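Local coordinates for protein acidocalcisomal pyrophosphatase (Trypanosoma cruzi, PDB 5CUX) that probably hydrolyses inorganic pyrophosphate with magnesium as cofactor, this chain being the pyrophosphatase domain of a longer protein, without its N-terminal part, at residues A[59-64]-A[77-82]; A[116-121]-A[220-225]; A[167-172]-A[198-203]. All coordinates share one frame; numbering follows the deposited sequence.

Contact 1: residues A[59-64]-A[77-82]; sequences IPLYVR and NRYNFI. With POP (pyrophosphate 2-), chain C; PO4 (phosphate ion), chain H.
Leu61, Tyr62 and Tyr79 form the apolar centre where the loop 59-64 meets strand 79-83 of the pyrophosphatase sheet through a single beta bridge, Tyr62 with Tyr79. The two tyrosine side chains run side by side in the same direction, as bridge partners with the same first torsion, CG anti to the carbonyl carbon (chi1 near -60° in both). Their rings meet obliquely, centroids 5.2 Å apart and planes at 42°, with Tyr62 CE1 nearest Tyr79 CE2. Leu61 CD1 comes to the edge of the Tyr79 ring, 3.6 Å from its CD2, while Leu61 CG sits over one face of the Tyr62 ring. Met247, Ile250 and His254 of helix 243-262 pack against this group.

Further along, the side chain of Ile59 crosses that of Asn80 at about a right angle, CG2 against its CB and ND2. Two backbone bonds flank the bridge: Asn80 N to Leu61 O (2.8 Å) and the straighter Val63 N to Arg78 O (2.9 Å, 171°). The amide of Asn80 adds a third, from ND2 to Pro60 O (2.9 Å), with the acceptor lying in the amide plane, which fixes the rotation of the side chain.

At the polar edge Arg64 NH2 donates almost straight to O1 of a phosphate ion, also held by His254. The strand opens onto a bound pyrophosphate gripped by Arg68 and Lys70. Pyrophosphate O2 lies over one face of the Arg78 guanidinium, while Arg78 NH1 hydrogen-bonds His191 ND1. The backbone N of Asn77 donates to the bridging oxygen O of the pyrophosphate at 3.1 Å.

Contact 2: residues A[116-121]-A[220-225]; sequences YKHGDM and FRVYKI. With POP (pyrophosphate 2-), chain D; PO4 (phosphate ion), chain G.
The pocket of a second pyrophosphate is lined by Lys92, Arg114, Asp178, Tyr223 and Lys224; Tyr116 and His118 pack against Tyr223, one of these pocket residues. Its position, with Asp183 and Asp151 nearby, which bind magnesium in another crystal of this protein, is consistent with the active site of the family. Tyr223 OH donates to pyrophosphate O1 at 2.5 Å, the oxygen lying at the ring edge near its plane. The phenol is aimed there from a first torsion of 81°, which sets CG between the backbone N and the carbonyl carbon. Tyr116 CE1 approaches Tyr223 CE2 obliquely at 4.2 Å.

Inorganic pyrophosphatases of this family are built on a small curled beta barrel, and this contact joins the loop ahead of strand 124-128 to the end of helix 212-222. The imidazole of His118 lies against Val222 and Tyr223, with CG anti to the backbone N (chi1 -175°): the CA of Tyr223 stands over one ring face in a CH-pi contact, 4.2 Å from the centroid, and Val222 CG2 touches NE2 at 3.5 Å. Trp219 links the cluster, stacked on Tyr223 and edge-to-face with Tyr116. At Phe220, Met121 bends at its second and third torsions to bring its methyl CE obliquely to the ring, 3.7 Å from CZ.

No hydrogen bond crosses between the two segments themselves. The extended side chain of Lys224 reaches past the tyrosine, where NZ bonds to O2 of a phosphate ion at 2.6 Å and forms a salt bridge with Asp179; the weak bond from Lys224 NZ to pyrophosphate O3 is doubtful, because O3 stands too close to the lysine chain.

Contact 3: residues A[167-172]-A[198-203]; sequences AVKVLG and FLKDIH. With PO4 (phosphate ion), chain J.
Leu171 and Leu199 supply the apolar part of this contact, which ties strand 165-178, in the middle of the sheet, to the loop leading into helix 205-208. Their side chains cross at about a right angle, CD1 to CD1 at 3.9 Å, while the other methyl of Leu171, CD2, lies 3.4 Å from the carbonyl O of Leu199. Both leucines also lean on Ile189 of the adjoining strand. Ile202 closes the far end: its methyl CD1 settles 4.0 Å from the CA of Gly172, and Phe240 and Asp242 of strand 233-242 also touch Ile202.

The backbone geometry is that of a classic beta bulge, in which Leu171 and Gly172 both face Ile187. Gly172 takes backbone angles (phi 168°) that are open to glycine, with Ile202 CD1 close over its CA.

The polar part begins with Lys169. CG is anti to the backbone N (chi1 169°) and the chain stays extended from there, carrying NZ across to the loop, where it makes a weak bond to Leu199 O at 2.9 Å; its stronger partner is Cys196 O. Asp201 is turned to the loop itself: OD1 accepts from Ile202 N at 2.8 Å, on the anti side of the carboxylate and out of its plane, and also from Lys243 N at the start of helix 243-262. Asp204 takes up the N atoms of Lys200 and Asp201.

The ammonium group of Lys169 is therefore held by neutral carbonyls of the loop, so its charge probably remains available to add to the positive field about the bound pyrophosphate, about 6 Å from the Lys169 side chain at nearest atoms.

Overall arrangement
Contacts 1 and 3 belong to the same sheet: strands 79-83 and 165-178 are neighbours in it, joined where Tyr79 O probably bonds to Val168 N and Asn77 OD1 probably bonds to Val170 N. Contact 2 stands apart, about 28 Å and about 25 Å between centres, and touches neither. Contact 1, nearest the middle of the chain, is only partly buried, contacts 2 and 3 are buried, and each reaches a different neighbouring subunit. Contact 1 relies on cross-segment hydrogen bonds, contact 2 on aromatic and CH packing without any, and contact 3 on leucine packing plus one lysine. Contacts 1 and 2 each open onto a different pyrophosphate.

Contact 1: residues A[59-64]-A[77-82]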
# COMPACT_ATOMS: atom_id res chain seq x y z
N ILE A 59 -0.97 -1.41 30.68
CA ILE A 59 -1.28 -1.37 29.27
C ILE A 59 -1.27 -2.83 28.91
O ILE A 59 -0.32 -3.52 29.19
CB ILE A 59 -0.19 -0.64 28.50
CG1 ILE A 59 -0.34 0.87 28.71
CG2 ILE A 59 -0.26 -1.01 27.03
CD1 ILE A 59 0.79 1.65 28.11
N PRO A 60 -2.35 -3.32 28.32
CA PRO A 60 -2.46 -4.73 27.92
C PRO A 60 -1.35 -5.16 26.96
O PRO A 60 -1.02 -4.41 26.05
CB PRO A 60 -3.83 -4.80 27.25
CG PRO A 60 -4.59 -3.65 27.87
CD PRO A 60 -3.59 -2.56 28.05
N LEU A 61 -0.77 -6.35 27.15
CA LEU A 61 0.25 -6.85 26.24
C LEU A 61 -0.45 -7.25 24.96
O LEU A 61 0.03 -6.96 23.87
CB LEU A 61 0.92 -8.07 26.81
CG LEU A 61 1.70 -8.90 25.78
CD1 LEU A 61 2.86 -8.08 25.24
CD2 LEU A 61 2.25 -10.19 26.42
N TYR A 62 -1.59 -7.91 25.08
CA TYR A 62 -2.39 -8.37 23.91
C TYR A 62 -3.44 -7.36 23.55
O TYR A 62 -4.14 -6.86 24.42
CB TYR A 62 -3.06 -9.70 24.24
CG TYR A 62 -2.05 -10.78 24.54
CD1 TYR A 62 -1.36 -11.40 23.52
CD2 TYR A 62 -1.78 -11.16 25.85
CE1 TYR A 62 -0.41 -12.41 23.78
CE2 TYR A 62 -0.84 -12.15 26.13
CZ TYR A 62 -0.17 -12.77 25.09
OH TYR A 62 0.75 -13.76 25.35
N VAL A 63 -3.56 -6.99 22.28
CA VAL A 63 -4.59 -6.01 21.95
C VAL A 63 -5.82 -6.80 21.66
O VAL A 63 -5.79 -7.72 20.85
CB VAL A 63 -4.27 -5.20 20.74
CG1 VAL A 63 -5.30 -4.15 20.59
CG2 VAL A 63 -2.93 -4.60 20.87
N ARG A 64 -6.92 -6.48 22.33
CA ARG A 64 -8.15 -7.23 22.11
C ARG A 64 -9.39 -6.39 22.23
O ARG A 64 -9.47 -5.52 23.10
CB ARG A 64 -8.32 -8.33 23.14
CG ARG A 64 -7.18 -9.18 23.41
CD ARG A 64 -7.77 -10.33 24.21
NE ARG A 64 -6.83 -11.43 24.41
CZ ARG A 64 -6.13 -11.59 25.53
NH1 ARG A 64 -6.29 -10.71 26.54
NH2 ARG A 64 -5.27 -12.62 25.64
N ASN A 77 -2.18 -12.07 16.53
CA ASN A 77 -0.86 -11.48 16.59
C ASN A 77 -0.96 -9.95 16.58
O ASN A 77 -0.66 -9.35 15.57
CB ASN A 77 -0.06 -11.95 15.40
CG ASN A 77 1.39 -11.52 15.46
OD1 ASN A 77 1.72 -10.60 16.23
ND2 ASN A 77 2.27 -12.15 14.66
N ARG A 78 -1.44 -9.33 17.66
CA ARG A 78 -1.51 -7.86 17.77
C ARG A 78 -1.10 -7.59 19.20
O ARG A 78 -1.86 -7.83 20.11
CB ARG A 78 -2.94 -7.28 17.51
CG ARG A 78 -3.12 -6.56 16.12
CD ARG A 78 -4.61 -6.11 15.62
NE ARG A 78 -4.54 -5.49 14.25
CZ ARG A 78 -5.55 -5.01 13.48
NH1 ARG A 78 -5.28 -4.49 12.28
NH2 ARG A 78 -6.83 -5.04 13.87
N TYR A 79 0.13 -7.15 19.39
CA TYR A 79 0.62 -6.82 20.74
C TYR A 79 0.77 -5.32 20.91
O TYR A 79 0.86 -4.60 19.90
CB TYR A 79 1.97 -7.41 20.97
CG TYR A 79 2.00 -8.90 20.93
CD1 TYR A 79 2.00 -9.57 19.72
CD2 TYR A 79 2.06 -9.64 22.12
CE1 TYR A 79 2.05 -10.96 19.70
CE2 TYR A 79 2.12 -11.01 22.10
CZ TYR A 79 2.12 -11.66 20.90
OH TYR A 79 2.23 -13.03 20.89
N ASN A 80 0.77 -4.83 22.16
CA ASN A 80 1.00 -3.39 22.36
C ASN A 80 2.53 -3.17 22.49
O ASN A 80 3.27 -4.01 23.00
CB ASN A 80 0.27 -2.83 23.59
CG ASN A 80 -1.15 -2.31 23.25
OD1 ASN A 80 -1.35 -1.55 22.30
ND2 ASN A 80 -2.14 -2.70 24.05
N PHE A 81 2.98 -2.04 21.95
CA PHE A 81 4.39 -1.67 21.96
C PHE A 81 4.52 -0.22 22.47
O PHE A 81 3.78 0.68 22.02
CB PHE A 81 4.92 -1.80 20.54
CG PHE A 81 6.23 -1.12 20.30
CD1 PHE A 81 7.43 -1.77 20.57
CD2 PHE A 81 6.27 0.15 19.72
CE1 PHE A 81 8.64 -1.17 20.25
CE2 PHE A 81 7.47 0.76 19.39
CZ PHE A 81 8.67 0.10 19.65
N ILE A 82 5.43 -0.04 23.43
CA ILE A 82 5.71 1.26 24.02
C ILE A 82 7.04 1.76 23.47
O ILE A 82 8.10 1.10 23.69
CB ILE A 82 5.90 1.18 25.55
CG1 ILE A 82 4.62 0.68 26.21
CG2 ILE A 82 6.24 2.56 26.09
CD1 ILE A 82 4.86 0.12 27.63
P1 POP C . -4.58 -10.77 14.03
O1 POP C . -5.29 -11.99 13.41
O2 POP C . -5.14 -9.47 13.43
O3 POP C . -3.08 -10.86 13.67
O POP C . -4.79 -10.80 15.57
P2 POP C . -6.01 -10.19 16.31
O4 POP C . -7.23 -11.11 16.19
O5 POP C . -6.34 -8.80 15.73
O6 POP C . -5.70 -10.04 17.81
P PO4 H . -3.89 -12.18 29.52
O1 PO4 H . -3.91 -13.11 28.35
O2 PO4 H . -5.28 -12.03 30.05
O3 PO4 H . -3.36 -10.84 29.10
O4 PO4 H . -3.02 -12.75 30.57

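Contact 2: residues A[116-121]-A[220-225]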
# COMPACT_ATOMS: atom_id res chain seq x y z
N TYR A 116 23.43 7.51 22.68
CA TYR A 116 24.27 6.48 22.05
C TYR A 116 25.39 7.17 21.31
O TYR A 116 25.16 8.03 20.48
CB TYR A 116 23.48 5.62 21.04
CG TYR A 116 22.42 4.70 21.61
CD1 TYR A 116 22.74 3.70 22.53
CD2 TYR A 116 21.09 4.89 21.28
CE1 TYR A 116 21.75 2.93 23.12
CE2 TYR A 116 20.10 4.14 21.86
CZ TYR A 116 20.43 3.18 22.78
OH TYR A 116 19.41 2.54 23.40
N LYS A 117 26.62 6.77 21.60
CA LYS A 117 27.80 7.34 20.96
C LYS A 117 27.88 6.83 19.50
O LYS A 117 28.08 7.61 18.56
CB LYS A 117 29.02 6.93 21.84
CG LYS A 117 30.46 7.32 21.44
CD LYS A 117 30.90 8.76 21.85
CE LYS A 117 30.40 9.23 23.25
NZ LYS A 117 29.00 9.83 23.23
N HIS A 118 27.67 5.53 19.31
CA HIS A 118 27.74 4.87 18.00
C HIS A 118 26.91 5.46 16.85
O HIS A 118 27.32 5.38 15.69
CB HIS A 118 27.35 3.40 18.18
CG HIS A 118 27.49 2.57 16.94
ND1 HIS A 118 28.69 2.39 16.29
CD2 HIS A 118 26.59 1.78 16.30
CE1 HIS A 118 28.53 1.51 15.31
NE2 HIS A 118 27.27 1.13 15.30
N GLY A 119 25.74 6.00 17.16
CA GLY A 119 24.90 6.55 16.12
C GLY A 119 23.49 6.64 16.66
O GLY A 119 23.28 6.58 17.86
N ASP A 120 22.50 6.80 15.78
CA ASP A 120 21.13 6.88 16.28
C ASP A 120 20.52 5.50 16.14
O ASP A 120 21.07 4.66 15.43
CB ASP A 120 20.28 7.87 15.48
CG ASP A 120 21.03 9.11 15.10
OD1 ASP A 120 21.90 9.03 14.17
OD2 ASP A 120 20.74 10.15 15.75
N MET A 121 19.42 5.30 16.87
CA MET A 121 18.66 4.07 16.86
C MET A 121 17.85 4.28 15.58
O MET A 121 17.14 5.27 15.43
CB MET A 121 17.80 4.01 18.14
CG MET A 121 16.81 2.86 18.20
SD MET A 121 17.60 1.34 17.70
CE MET A 121 18.46 0.87 19.20
N PHE A 220 23.29 -3.73 17.05
CA PHE A 220 23.32 -4.32 18.38
C PHE A 220 24.62 -5.05 18.70
O PHE A 220 25.07 -5.07 19.86
CB PHE A 220 22.11 -5.20 18.57
CG PHE A 220 20.93 -4.45 18.97
CD1 PHE A 220 20.93 -3.76 20.19
CD2 PHE A 220 19.85 -4.33 18.14
CE1 PHE A 220 19.87 -2.95 20.56
CE2 PHE A 220 18.79 -3.52 18.50
CZ PHE A 220 18.80 -2.82 19.73
N ARG A 221 25.24 -5.65 17.70
CA ARG A 221 26.50 -6.33 17.94
C ARG A 221 27.70 -5.41 18.22
O ARG A 221 28.71 -5.86 18.77
CB ARG A 221 26.88 -7.18 16.73
CG ARG A 221 28.24 -7.73 16.91
CD ARG A 221 28.55 -8.71 15.88
NE ARG A 221 29.06 -8.07 14.68
CZ ARG A 221 30.19 -7.37 14.63
NH1 ARG A 221 30.95 -7.20 15.70
NH2 ARG A 221 30.56 -6.81 13.48
N VAL A 222 27.64 -4.13 17.86
CA VAL A 222 28.84 -3.31 18.03
C VAL A 222 28.64 -1.98 18.72
O VAL A 222 29.60 -1.30 19.08
CB VAL A 222 29.53 -3.00 16.63
CG1 VAL A 222 29.78 -4.27 15.81
CG2 VAL A 222 28.65 -2.02 15.84
N TYR A 223 27.39 -1.60 18.91
CA TYR A 223 27.13 -0.32 19.51
C TYR A 223 27.84 0.01 20.80
O TYR A 223 27.94 1.17 21.17
CB TYR A 223 25.64 -0.12 19.68
CG TYR A 223 25.03 -0.79 20.88
CD1 TYR A 223 24.81 -2.17 20.91
CD2 TYR A 223 24.63 -0.02 21.97
CE1 TYR A 223 24.19 -2.76 22.02
CE2 TYR A 223 24.01 -0.59 23.07
CZ TYR A 223 23.80 -1.94 23.09
OH TYR A 223 23.24 -2.46 24.20
N LYS A 224 28.35 -0.99 21.49
CA LYS A 224 29.06 -0.74 22.74
C LYS A 224 30.59 -0.56 22.57
O LYS A 224 31.23 0.06 23.41
CB LYS A 224 28.77 -1.87 23.71
CG LYS A 224 27.62 -1.57 24.64
CD LYS A 224 27.35 -2.76 25.52
CE LYS A 224 26.39 -2.41 26.65
NZ LYS A 224 26.09 -3.62 27.49
N ILE A 225 31.17 -1.12 21.51
CA ILE A 225 32.60 -1.01 21.27
C ILE A 225 33.13 0.42 21.35
O ILE A 225 34.06 0.73 22.09
CB ILE A 225 32.96 -1.54 19.89
CG1 ILE A 225 32.56 -3.01 19.79
CG2 ILE A 225 34.41 -1.33 19.64
CD1 ILE A 225 32.72 -3.62 18.44
P1 POP D . 22.90 -1.20 27.49
O1 POP D . 22.75 -0.78 26.02
O2 POP D . 23.53 -0.05 28.29
O3 POP D . 23.79 -2.46 27.60
O POP D . 21.52 -1.55 28.07
P2 POP D . 20.94 -0.70 29.21
O4 POP D . 20.26 0.56 28.63
O5 POP D . 19.90 -1.53 30.00
O6 POP D . 22.09 -0.27 30.15
P PO4 G . 26.60 -1.18 30.31
O1 PO4 G . 26.17 -0.03 29.46
O2 PO4 G . 27.14 -2.29 29.46
O3 PO4 G . 25.43 -1.68 31.10
O4 PO4 G . 27.67 -0.74 31.25

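Contact 3: residues A[167-172]-A[198-203]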
# COMPACT_ATOMS: atom_id res chain seq x y z
N ALA A 167 -0.23 -0.74 18.38
CA ALA A 167 -0.37 -2.16 18.10
C ALA A 167 0.66 -2.62 17.08
O ALA A 167 0.83 -1.98 16.07
CB ALA A 167 -1.68 -2.40 17.59
N VAL A 168 1.34 -3.72 17.33
CA VAL A 168 2.34 -4.17 16.39
C VAL A 168 2.18 -5.64 16.16
O VAL A 168 1.60 -6.30 16.99
CB VAL A 168 3.76 -3.95 16.92
CG1 VAL A 168 3.97 -2.45 17.26
CG2 VAL A 168 4.01 -4.86 18.13
N LYS A 169 2.68 -6.16 15.06
CA LYS A 169 2.60 -7.57 14.77
C LYS A 169 3.99 -8.15 15.07
O LYS A 169 5.00 -7.60 14.62
CB LYS A 169 2.22 -7.72 13.31
CG LYS A 169 2.30 -9.11 12.69
CD LYS A 169 1.93 -8.95 11.22
CE LYS A 169 1.95 -10.25 10.47
NZ LYS A 169 1.31 -10.02 9.12
N VAL A 170 4.08 -9.21 15.85
CA VAL A 170 5.38 -9.79 16.17
C VAL A 170 5.85 -10.69 15.02
O VAL A 170 5.10 -11.54 14.55
CB VAL A 170 5.30 -10.56 17.47
CG1 VAL A 170 6.40 -11.55 17.56
CG2 VAL A 170 5.35 -9.60 18.63
N LEU A 171 7.10 -10.50 14.57
CA LEU A 171 7.68 -11.22 13.45
C LEU A 171 8.85 -12.10 13.73
O LEU A 171 9.20 -12.91 12.86
CB LEU A 171 8.17 -10.26 12.36
CG LEU A 171 7.17 -9.28 11.83
CD1 LEU A 171 7.87 -8.10 11.20
CD2 LEU A 171 6.29 -9.98 10.84
N GLY A 172 9.50 -11.97 14.88
CA GLY A 172 10.67 -12.81 15.12
C GLY A 172 11.44 -12.32 16.32
O GLY A 172 11.00 -11.37 17.03
N PHE A 198 1.96 -7.74 4.39
CA PHE A 198 2.65 -8.67 3.54
C PHE A 198 3.80 -9.35 4.27
O PHE A 198 4.40 -10.28 3.76
CB PHE A 198 3.07 -7.95 2.26
CG PHE A 198 1.93 -7.16 1.64
CD1 PHE A 198 0.67 -7.76 1.49
CD2 PHE A 198 2.07 -5.82 1.35
CE1 PHE A 198 -0.44 -7.01 1.07
CE2 PHE A 198 0.96 -5.06 0.93
CZ PHE A 198 -0.30 -5.66 0.80
N LEU A 199 4.07 -8.90 5.49
CA LEU A 199 5.12 -9.49 6.30
C LEU A 199 4.56 -10.64 7.19
O LEU A 199 4.07 -10.39 8.30
CB LEU A 199 5.74 -8.42 7.19
CG LEU A 199 6.76 -7.48 6.56
CD1 LEU A 199 7.33 -6.60 7.63
CD2 LEU A 199 7.87 -8.29 5.91
N LYS A 200 4.66 -11.89 6.73
CA LYS A 200 4.11 -13.00 7.50
C LYS A 200 4.95 -13.54 8.65
O LYS A 200 4.45 -13.84 9.73
CB LYS A 200 3.74 -14.17 6.58
CG LYS A 200 2.69 -13.83 5.53
CD LYS A 200 1.58 -12.91 6.11
CE LYS A 200 0.41 -12.74 5.14
NZ LYS A 200 0.85 -12.55 3.71
N ASP A 201 6.24 -13.66 8.41
CA ASP A 201 7.12 -14.17 9.42
C ASP A 201 8.50 -13.52 9.20
O ASP A 201 8.72 -12.85 8.20
CB ASP A 201 7.20 -15.68 9.26
CG ASP A 201 7.55 -16.39 10.55
OD1 ASP A 201 8.05 -15.77 11.52
OD2 ASP A 201 7.31 -17.61 10.59
N ILE A 202 9.42 -13.76 10.11
CA ILE A 202 10.75 -13.21 10.02
C ILE A 202 11.44 -13.39 8.68
O ILE A 202 12.24 -12.54 8.31
CB ILE A 202 11.66 -13.80 11.10
CG1 ILE A 202 12.85 -12.87 11.34
CG2 ILE A 202 12.11 -15.19 10.67
CD1 ILE A 202 12.48 -11.53 11.83
N HIS A 203 11.16 -14.46 7.93
CA HIS A 203 11.88 -14.64 6.66
C HIS A 203 11.40 -13.76 5.54
O HIS A 203 11.93 -13.80 4.42
CB HIS A 203 11.84 -16.10 6.21
CG HIS A 203 12.64 -17.01 7.10
ND1 HIS A 203 13.98 -16.78 7.38
CD2 HIS A 203 12.27 -18.08 7.85
CE1 HIS A 203 14.39 -17.67 8.27
NE2 HIS A 203 13.38 -18.47 8.57
P PO4 J . -2.33 2.26 16.89
O1 PO4 J . -3.44 3.14 16.45
O2 PO4 J . -2.55 0.87 16.39
O3 PO4 J . -1.03 2.80 16.35
O4 PO4 J . -2.28 2.23 18.37